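Local structure of ribosomal RNA small subunit methyltransferase E (Bacillus subtilis, 1VHK) at residues P19-N33 and C55-V69. The protein probably methylates the N3 position of a specific uridine in 16S ribosomal RNA of the assembled 30S subunit, using S-adenosyl-L-methionine as methyl donor. Sequence-based numbering, arbitrary orientation.
Sequences PTFSITGEEVHHIVN and CELQSVSKDKVSCLV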
ATOM      1  N   PRO A  19     -15.157 -11.117 -34.701  1.00 64.86           N
ATOM      2  CA  PRO A  19     -14.543 -12.344 -34.227  1.00 63.35           C
ATOM      3  C   PRO A  19     -13.183 -12.163 -33.594  1.00 61.84           C
ATOM      4  O   PRO A  19     -12.740 -12.997 -32.787  1.00 60.70           O
ATOM      5  CB  PRO A  19     -14.507 -13.257 -35.436  1.00 63.23           C
ATOM      6  CG  PRO A  19     -15.265 -12.582 -36.509  1.00 63.73           C
ATOM      7  CD  PRO A  19     -15.227 -11.107 -36.186  1.00 64.50           C
ATOM      8  N   THR A  20     -12.449 -11.137 -33.984  1.00 59.97           N
ATOM      9  CA  THR A  20     -11.158 -10.777 -33.443  1.00 57.44           C
ATOM     10  C   THR A  20     -11.145  -9.243 -33.295  1.00 56.07           C
ATOM     11  O   THR A  20     -12.093  -8.603 -33.754  1.00 56.38           O
ATOM     12  CB  THR A  20      -9.956 -11.154 -34.309  1.00 58.89           C
ATOM     13  OG1 THR A  20      -9.997 -10.381 -35.523  1.00 59.70           O
ATOM     14  CG2 THR A  20      -9.873 -12.627 -34.626  1.00 58.15           C
ATOM     15  N   PHE A  21     -10.127  -8.695 -32.673  1.00 54.41           N
ATOM     16  CA  PHE A  21     -10.029  -7.242 -32.506  1.00 52.47           C
ATOM     17  C   PHE A  21      -8.556  -6.881 -32.616  1.00 52.37           C
ATOM     18  O   PHE A  21      -7.725  -7.762 -32.437  1.00 50.93           O
ATOM     19  CB  PHE A  21     -10.645  -6.760 -31.206  1.00 51.24           C
ATOM     20  CG  PHE A  21      -9.911  -7.201 -29.970  1.00 51.44           C
ATOM     21  CD1 PHE A  21     -10.164  -8.444 -29.413  1.00 52.55           C
ATOM     22  CD2 PHE A  21      -8.946  -6.400 -29.387  1.00 49.68           C
ATOM     23  CE1 PHE A  21      -9.487  -8.872 -28.289  1.00 52.77           C
ATOM     24  CE2 PHE A  21      -8.261  -6.821 -28.272  1.00 51.43           C
ATOM     25  CZ  PHE A  21      -8.532  -8.059 -27.717  1.00 52.41           C
ATOM     26  N   SER A  22      -8.235  -5.640 -32.936  1.00 54.16           N
ATOM     27  CA  SER A  22      -6.841  -5.260 -33.093  1.00 56.13           C
ATOM     28  C   SER A  22      -6.420  -4.082 -32.228  1.00 58.32           C
ATOM     29  O   SER A  22      -7.159  -3.153 -31.942  1.00 58.35           O
ATOM     30  CB  SER A  22      -6.515  -4.981 -34.563  1.00 53.63           C
ATOM     31  OG  SER A  22      -7.545  -4.228 -35.155  1.00 49.61           O
ATOM     32  N   ILE A  23      -5.161  -4.158 -31.812  1.00 59.60           N
ATOM     33  CA  ILE A  23      -4.532  -3.186 -30.956  1.00 61.74           C
ATOM     34  C   ILE A  23      -3.661  -2.227 -31.755  1.00 64.71           C
ATOM     35  O   ILE A  23      -2.722  -2.640 -32.440  1.00 63.88           O
ATOM     36  CB  ILE A  23      -3.653  -3.903 -29.894  1.00 58.33           C
ATOM     37  CG1 ILE A  23      -4.469  -4.978 -29.184  1.00 56.17           C
ATOM     38  CG2 ILE A  23      -3.081  -2.896 -28.916  1.00 57.61           C
ATOM     39  CD1 ILE A  23      -3.760  -5.720 -28.085  1.00 52.09           C
ATOM     40  N   THR A  24      -3.984  -0.931 -31.671  1.00 67.25           N
ATOM     41  CA  THR A  24      -3.203   0.085 -32.361  1.00 70.24           C
ATOM     42  C   THR A  24      -2.644   1.123 -31.386  1.00 72.53           C
ATOM     43  O   THR A  24      -3.097   1.278 -30.255  1.00 72.22           O
ATOM     44  CB  THR A  24      -3.967   0.791 -33.490  1.00 67.35           C
ATOM     45  OG1 THR A  24      -5.217   1.277 -32.997  1.00 68.65           O
ATOM     46  CG2 THR A  24      -4.224  -0.135 -34.664  1.00 66.17           C
ATOM     47  N   GLY A  25      -1.453   1.643 -31.728  1.00 74.56           N
ATOM     48  CA  GLY A  25      -0.803   2.665 -30.966  1.00 76.38           C
ATOM     49  C   GLY A  25       0.385   2.259 -30.119  1.00 77.12           C
ATOM     50  O   GLY A  25       1.261   1.497 -30.525  1.00 77.12           O
ATOM     51  N   GLU A  26       0.466   2.877 -28.942  1.00 77.34           N
ATOM     52  CA  GLU A  26       1.488   2.684 -27.943  1.00 77.10           C
ATOM     53  C   GLU A  26       1.730   1.197 -27.641  1.00 75.19           C
ATOM     54  O   GLU A  26       2.845   0.714 -27.726  1.00 74.38           O
ATOM     55  CB  GLU A  26       1.052   3.329 -26.608  1.00 81.45           C
ATOM     56  CG  GLU A  26       1.861   4.511 -26.133  1.00 84.95           C
ATOM     57  CD  GLU A  26       1.287   5.129 -24.865  1.00 87.75           C
ATOM     58  OE1 GLU A  26       1.318   6.373 -24.731  1.00 88.85           O
ATOM     59  OE2 GLU A  26       0.780   4.365 -24.013  1.00 88.13           O
ATOM     60  N   GLU A  27       0.649   0.539 -27.253  1.00 73.64           N
ATOM     61  CA  GLU A  27       0.585  -0.844 -26.887  1.00 71.78           C
ATOM     62  C   GLU A  27       1.148  -1.803 -27.914  1.00 70.09           C
ATOM     63  O   GLU A  27       1.758  -2.804 -27.523  1.00 69.35           O
ATOM     64  CB  GLU A  27      -0.864  -1.240 -26.555  1.00 73.71           C
ATOM     65  CG  GLU A  27      -1.285  -0.964 -25.137  1.00 75.20           C
ATOM     66  CD  GLU A  27      -1.787   0.440 -24.880  1.00 75.83           C
ATOM     67  OE1 GLU A  27      -1.472   0.983 -23.796  1.00 72.87           O
ATOM     68  OE2 GLU A  27      -2.506   0.995 -25.742  1.00 76.73           O
ATOM     69  N   VAL A  28       0.949  -1.552 -29.211  1.00 69.07           N
ATOM     70  CA  VAL A  28       1.517  -2.461 -30.212  1.00 68.47           C
ATOM     71  C   VAL A  28       3.029  -2.524 -30.011  1.00 67.36           C
ATOM     72  O   VAL A  28       3.573  -3.609 -29.809  1.00 66.92           O
ATOM     73  CB  VAL A  28       1.141  -2.208 -31.655  1.00 69.23           C
ATOM     74  CG1 VAL A  28      -0.086  -1.316 -31.811  1.00 67.61           C
ATOM     75  CG2 VAL A  28       2.283  -1.680 -32.500  1.00 70.15           C
ATOM     76  N   HIS A  29       3.681  -1.370 -29.954  1.00 66.80           N
ATOM     77  CA  HIS A  29       5.112  -1.288 -29.736  1.00 66.43           C
ATOM     78  C   HIS A  29       5.554  -2.073 -28.507  1.00 65.11           C
ATOM     79  O   HIS A  29       6.615  -2.704 -28.509  1.00 64.80           O
ATOM     80  CB  HIS A  29       5.585   0.171 -29.594  1.00 69.85           C
ATOM     81  CG  HIS A  29       7.013   0.239 -29.120  1.00 71.87           C
ATOM     82  ND1 HIS A  29       8.072  -0.091 -29.940  1.00 73.95           N
ATOM     83  CD2 HIS A  29       7.547   0.525 -27.915  1.00 72.67           C
ATOM     84  CE1 HIS A  29       9.209   0.044 -29.270  1.00 72.40           C
ATOM     85  NE2 HIS A  29       8.919   0.400 -28.039  1.00 72.60           N
ATOM     86  N   HIS A  30       4.803  -1.950 -27.416  1.00 63.79           N
ATOM     87  CA  HIS A  30       5.114  -2.699 -26.208  1.00 63.11           C
ATOM     88  C   HIS A  30       4.911  -4.192 -26.471  1.00 64.55           C
ATOM     89  O   HIS A  30       5.749  -5.010 -26.087  1.00 64.35           O
ATOM     90  CB  HIS A  30       4.263  -2.239 -25.031  1.00 58.18           C
ATOM     91  CG  HIS A  30       4.665  -2.882 -23.733  1.00 54.97           C
ATOM     92  ND1 HIS A  30       4.039  -4.017 -23.244  1.00 53.36           N
ATOM     93  CD2 HIS A  30       5.637  -2.576 -22.849  1.00 51.82           C
ATOM     94  CE1 HIS A  30       4.601  -4.362 -22.103  1.00 51.59           C
ATOM     95  NE2 HIS A  30       5.572  -3.512 -21.841  1.00 50.83           N
ATOM     96  N   ILE A  31       3.819  -4.546 -27.160  1.00 65.25           N
ATOM     97  CA  ILE A  31       3.579  -5.944 -27.479  1.00 66.95           C
ATOM     98  C   ILE A  31       4.669  -6.485 -28.404  1.00 69.10           C
ATOM     99  O   ILE A  31       5.397  -7.414 -28.044  1.00 68.44           O
ATOM    100  CB  ILE A  31       2.205  -6.190 -28.106  1.00 64.81           C
ATOM    101  CG1 ILE A  31       1.091  -5.795 -27.123  1.00 65.19           C
ATOM    102  CG2 ILE A  31       2.037  -7.652 -28.509  1.00 60.81           C
ATOM    103  CD1 ILE A  31      -0.227  -5.481 -27.795  1.00 62.61           C
ATOM    104  N   VAL A  32       4.826  -5.863 -29.559  1.00 71.23           N
ATOM    105  CA  VAL A  32       5.764  -6.286 -30.567  1.00 74.45           C
ATOM    106  C   VAL A  32       7.229  -6.049 -30.289  1.00 76.63           C
ATOM    107  O   VAL A  32       8.012  -7.018 -30.307  1.00 76.78           O
ATOM    108  CB  VAL A  32       5.420  -5.682 -31.954  1.00 73.62           C
ATOM    109  CG1 VAL A  32       6.292  -6.306 -33.029  1.00 74.09           C
ATOM    110  CG2 VAL A  32       3.948  -5.895 -32.259  1.00 73.40           C
ATOM    111  N   ASN A  33       7.666  -4.806 -30.123  1.00 78.63           N
ATOM    112  CA  ASN A  33       9.076  -4.500 -29.929  1.00 80.52           C
ATOM    113  C   ASN A  33       9.612  -4.780 -28.543  1.00 80.94           C
ATOM    114  O   ASN A  33      10.539  -5.590 -28.381  1.00 81.65           O
ATOM    115  CB  ASN A  33       9.381  -3.060 -30.342  1.00 81.52           C
ATOM    116  CG  ASN A  33       9.159  -2.818 -31.819  1.00 84.07           C
ATOM    117  OD1 ASN A  33       9.639  -3.590 -32.650  1.00 85.33           O
ATOM    118  ND2 ASN A  33       8.433  -1.757 -32.155  1.00 84.52           N
ATOM    119  N   CYS A  55      -6.859 -12.940 -23.808  1.00 42.36           N
ATOM    120  CA  CYS A  55      -6.728 -12.912 -25.254  1.00 43.50           C
ATOM    121  C   CYS A  55      -5.506 -13.683 -25.751  1.00 43.62           C
ATOM    122  O   CYS A  55      -4.505 -13.816 -25.058  1.00 43.41           O
ATOM    123  CB  CYS A  55      -6.662 -11.478 -25.781  1.00 44.63           C
ATOM    124  SG  CYS A  55      -7.970 -10.392 -25.183  1.00 48.36           S
ATOM    125  N   GLU A  56      -5.639 -14.148 -26.986  1.00 43.71           N
ATOM    126  CA  GLU A  56      -4.612 -14.870 -27.719  1.00 43.96           C
ATOM    127  C   GLU A  56      -4.171 -14.056 -28.934  1.00 45.29           C
ATOM    128  O   GLU A  56      -4.988 -13.557 -29.711  1.00 43.82           O
ATOM    129  CB  GLU A  56      -5.147 -16.244 -28.141  1.00 40.29           C
ATOM    130  CG  GLU A  56      -4.130 -17.290 -28.488  1.00 40.58           C
ATOM    131  CD  GLU A  56      -4.575 -18.723 -28.365  1.00 42.11           C
ATOM    132  OE1 GLU A  56      -4.534 -19.297 -27.249  1.00 43.56           O
ATOM    133  OE2 GLU A  56      -4.911 -19.370 -29.390  1.00 40.88           O
ATOM    134  N   LEU A  57      -2.865 -13.829 -29.087  1.00 48.18           N
ATOM    135  CA  LEU A  57      -2.395 -13.082 -30.256  1.00 51.33           C
ATOM    136  C   LEU A  57      -2.523 -13.958 -31.509  1.00 54.38           C
ATOM    137  O   LEU A  57      -1.893 -14.989 -31.669  1.00 52.40           O
ATOM    138  CB  LEU A  57      -1.009 -12.544 -30.081  1.00 53.06           C
ATOM    139  CG  LEU A  57      -0.779 -11.315 -29.206  1.00 55.89           C
ATOM    140  CD1 LEU A  57      -2.009 -10.418 -29.142  1.00 53.71           C
ATOM    141  CD2 LEU A  57      -0.310 -11.702 -27.817  1.00 55.92           C
ATOM    142  N   GLN A  58      -3.476 -13.571 -32.343  1.00 58.41           N
ATOM    143  CA  GLN A  58      -3.782 -14.206 -33.606  1.00 62.02           C
ATOM    144  C   GLN A  58      -2.866 -13.605 -34.679  1.00 64.71           C
ATOM    145  O   GLN A  58      -2.213 -14.317 -35.431  1.00 64.54           O
ATOM    146  CB  GLN A  58      -5.246 -13.974 -33.967  1.00 64.00           C
ATOM    147  CG  GLN A  58      -5.642 -14.423 -35.354  1.00 69.41           C
ATOM    148  CD  GLN A  58      -7.090 -14.842 -35.470  1.00 71.97           C
ATOM    149  OE1 GLN A  58      -7.633 -15.003 -36.576  1.00 73.29           O
ATOM    150  NE2 GLN A  58      -7.736 -15.035 -34.322  1.00 71.04           N
ATOM    151  N   SER A  59      -2.715 -12.281 -34.614  1.00 67.46           N
ATOM    152  CA  SER A  59      -1.848 -11.597 -35.578  1.00 70.52           C
ATOM    153  C   SER A  59      -0.946 -10.577 -34.913  1.00 73.13           C
ATOM    154  O   SER A  59      -1.376  -9.836 -34.018  1.00 73.87           O
ATOM    155  CB  SER A  59      -2.695 -10.953 -36.671  1.00 67.74           C
ATOM    156  OG  SER A  59      -1.992  -9.935 -37.336  1.00 66.24           O
ATOM    157  N   VAL A  60       0.338 -10.582 -35.275  1.00 74.84           N
ATOM    158  CA  VAL A  60       1.304  -9.652 -34.720  1.00 77.70           C
ATOM    159  C   VAL A  60       2.138  -8.986 -35.815  1.00 80.24           C
ATOM    160  O   VAL A  60       3.008  -9.586 -36.439  1.00 80.60           O
ATOM    161  CB  VAL A  60       2.212 -10.262 -33.655  1.00 76.16           C
ATOM    162  CG1 VAL A  60       1.444 -10.567 -32.370  1.00 75.03           C
ATOM    163  CG2 VAL A  60       2.914 -11.515 -34.146  1.00 77.17           C
ATOM    164  N   SER A  61       1.858  -7.707 -36.049  1.00 82.39           N
ATOM    165  CA  SER A  61       2.556  -6.916 -37.061  1.00 84.33           C
ATOM    166  C   SER A  61       3.450  -5.872 -36.421  1.00 85.39           C
ATOM    167  O   SER A  61       3.832  -6.003 -35.255  1.00 85.55           O
ATOM    168  CB  SER A  61       1.547  -6.316 -38.031  1.00 85.29           C
ATOM    169  OG  SER A  61       1.667  -4.924 -38.188  1.00 85.51           O
ATOM    170  N   LYS A  62       3.845  -4.849 -37.162  1.00 86.63           N
ATOM    171  CA  LYS A  62       4.742  -3.821 -36.643  1.00 88.54           C
ATOM    172  C   LYS A  62       3.977  -2.611 -36.140  1.00 88.89           C
ATOM    173  O   LYS A  62       4.528  -1.716 -35.491  1.00 88.83           O
ATOM    174  CB  LYS A  62       5.750  -3.420 -37.728  1.00 90.95           C
ATOM    175  CG  LYS A  62       6.863  -2.498 -37.285  1.00 92.00           C
ATOM    176  CD  LYS A  62       7.554  -2.993 -36.022  1.00 93.54           C
ATOM    177  CE  LYS A  62       8.263  -4.316 -36.259  1.00 94.36           C
ATOM    178  NZ  LYS A  62       8.505  -5.063 -34.997  1.00 95.13           N
ATOM    179  N   ASP A  63       2.677  -2.576 -36.414  1.00 89.01           N
ATOM    180  CA  ASP A  63       1.868  -1.427 -35.998  1.00 89.36           C
ATOM    181  C   ASP A  63       0.447  -1.851 -35.681  1.00 88.66           C
ATOM    182  O   ASP A  63      -0.409  -1.047 -35.317  1.00 89.10           O
ATOM    183  CB  ASP A  63       1.884  -0.377 -37.109  1.00 92.81           C
ATOM    184  CG  ASP A  63       1.432  -0.921 -38.449  1.00 94.74           C
ATOM    185  OD1 ASP A  63       1.415  -0.123 -39.416  1.00 95.41           O
ATOM    186  OD2 ASP A  63       1.097  -2.123 -38.541  1.00 95.17           O
ATOM    187  N   LYS A  64       0.169  -3.129 -35.915  1.00 87.65           N
ATOM    188  CA  LYS A  64      -1.154  -3.683 -35.651  1.00 85.54           C
ATOM    189  C   LYS A  64      -1.010  -5.054 -35.001  1.00 82.75           C
ATOM    190  O   LYS A  64      -0.099  -5.812 -35.344  1.00 82.99           O
ATOM    191  CB  LYS A  64      -1.989  -3.773 -36.925  1.00 89.40           C
ATOM    192  CG  LYS A  64      -2.913  -2.584 -37.153  1.00 92.73           C
ATOM    193  CD  LYS A  64      -2.256  -1.503 -37.994  1.00 94.12           C
ATOM    194  CE  LYS A  64      -2.977  -0.175 -37.869  1.00 94.78           C
ATOM    195  NZ  LYS A  64      -4.460  -0.334 -37.962  1.00 95.67           N
ATOM    196  N   VAL A  65      -1.816  -5.317 -33.988  1.00 79.46           N
ATOM    197  CA  VAL A  65      -1.778  -6.620 -33.305  1.00 75.24           C
ATOM    198  C   VAL A  65      -3.207  -7.142 -33.201  1.00 72.04           C
ATOM    199  O   VAL A  65      -4.087  -6.444 -32.701  1.00 71.66           O
ATOM    200  CB  VAL A  65      -1.118  -6.535 -31.933  1.00 75.52           C
ATOM    201  CG1 VAL A  65      -1.614  -7.626 -30.993  1.00 75.96           C
ATOM    202  CG2 VAL A  65       0.406  -6.631 -32.037  1.00 75.08           C
ATOM    203  N   SER A  66      -3.448  -8.327 -33.748  1.00 68.80           N
ATOM    204  CA  SER A  66      -4.810  -8.867 -33.734  1.00 65.14           C
ATOM    205  C   SER A  66      -4.976  -9.893 -32.622  1.00 60.96           C
ATOM    206  O   SER A  66      -4.072 -10.692 -32.401  1.00 59.92           O
ATOM    207  CB  SER A  66      -5.172  -9.456 -35.091  1.00 67.64           C
ATOM    208  OG  SER A  66      -5.198  -8.436 -36.083  1.00 70.61           O
ATOM    209  N   CYS A  67      -6.121  -9.834 -31.938  1.00 56.77           N
ATOM    210  CA  CYS A  67      -6.421 -10.699 -30.838  1.00 52.49           C
ATOM    211  C   CYS A  67      -7.787 -11.383 -30.921  1.00 49.82           C
ATOM    212  O   CYS A  67      -8.769 -10.831 -31.369  1.00 49.52           O
ATOM    213  CB  CYS A  67      -6.388  -9.938 -29.494  1.00 51.05           C
ATOM    214  SG  CYS A  67      -4.988  -8.843 -29.255  1.00 48.83           S
ATOM    215  N   LEU A  68      -7.804 -12.586 -30.386  1.00 47.50           N
ATOM    216  CA  LEU A  68      -8.964 -13.454 -30.263  1.00 43.79           C
ATOM    217  C   LEU A  68      -9.272 -13.592 -28.768  1.00 41.39           C
ATOM    218  O   LEU A  68      -8.323 -13.873 -28.036  1.00 38.34           O
ATOM    219  CB  LEU A  68      -8.562 -14.838 -30.798  1.00 45.68           C
ATOM    220  CG  LEU A  68      -9.361 -16.037 -30.300  1.00 46.70           C
ATOM    221  CD1 LEU A  68     -10.796 -15.989 -30.793  1.00 47.54           C
ATOM    222  CD2 LEU A  68      -8.674 -17.329 -30.693  1.00 44.67           C
ATOM    223  N   VAL A  69     -10.477 -13.282 -28.327  1.00 40.99           N
ATOM    224  CA  VAL A  69     -10.763 -13.403 -26.892  1.00 41.05           C
ATOM    225  C   VAL A  69     -11.092 -14.840 -26.546  1.00 40.86           C
ATOM    226  O   VAL A  69     -12.081 -15.396 -27.005  1.00 42.14           O
ATOM    227  CB  VAL A  69     -11.760 -12.408 -26.330  1.00 39.66           C
ATOM    228  CG1 VAL A  69     -12.486 -11.634 -27.392  1.00 40.07           C
ATOM    229  CG2 VAL A  69     -12.748 -13.054 -25.349  1.00 36.79           C
TER
HETATM  230  O   HOH W   1     -12.233 -12.376 -30.359  1.00 28.44           O
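The ring of F21 meets two cysteines in different ways. C67 puts its CB over one face, nearer the rim than the centre, in a CH-pi contact 3.7 Å from the ring centroid. C55 comes to the edge, with SG in the ring plane and 3.5 Å from F21 CZ. The F21 torsion, chi1 67°, sets CG between the backbone N and the carbonyl carbon and swings the ring over C67. I15 of helix 12-16 also packs on F21.

Strand 21-24 runs antiparallel to strand 64-69. F21 and C67 form a hydrogen-bonded pair, with F21 N to C67 O at 2.8 Å and C67 N to F21 O at 2.7 Å. I23 and V65 form the next such pair. The I23 N to V65 O bond is the straighter of its two, 165° against 145°. Next to the F21-C67 pair, a water bridges P19 O and V69 N.

The side chains of I23 and V65 lie side by side, and I23 CD1 reaches C67 SG at 3.6 Å. Helix 26-33 packs on the same face. V65 CG2 meets V32 CG2 at 3.6 Å and I31 CG2 at 4.0 Å. V28 packs on the backbone of D63.

At the turn, K62 bends back to the helix, and its NZ donates to N33 OD1 at 3.0 Å. N33 ND2 in turn donates to H29 ND1, so both ends of the amide are held. S61 OG accepts from D63 N in an ST turn.

Strand 21-24 is an outer strand of the mixed sheet, and the following helix packs against this sheet in the PUA domain of the RsmE family.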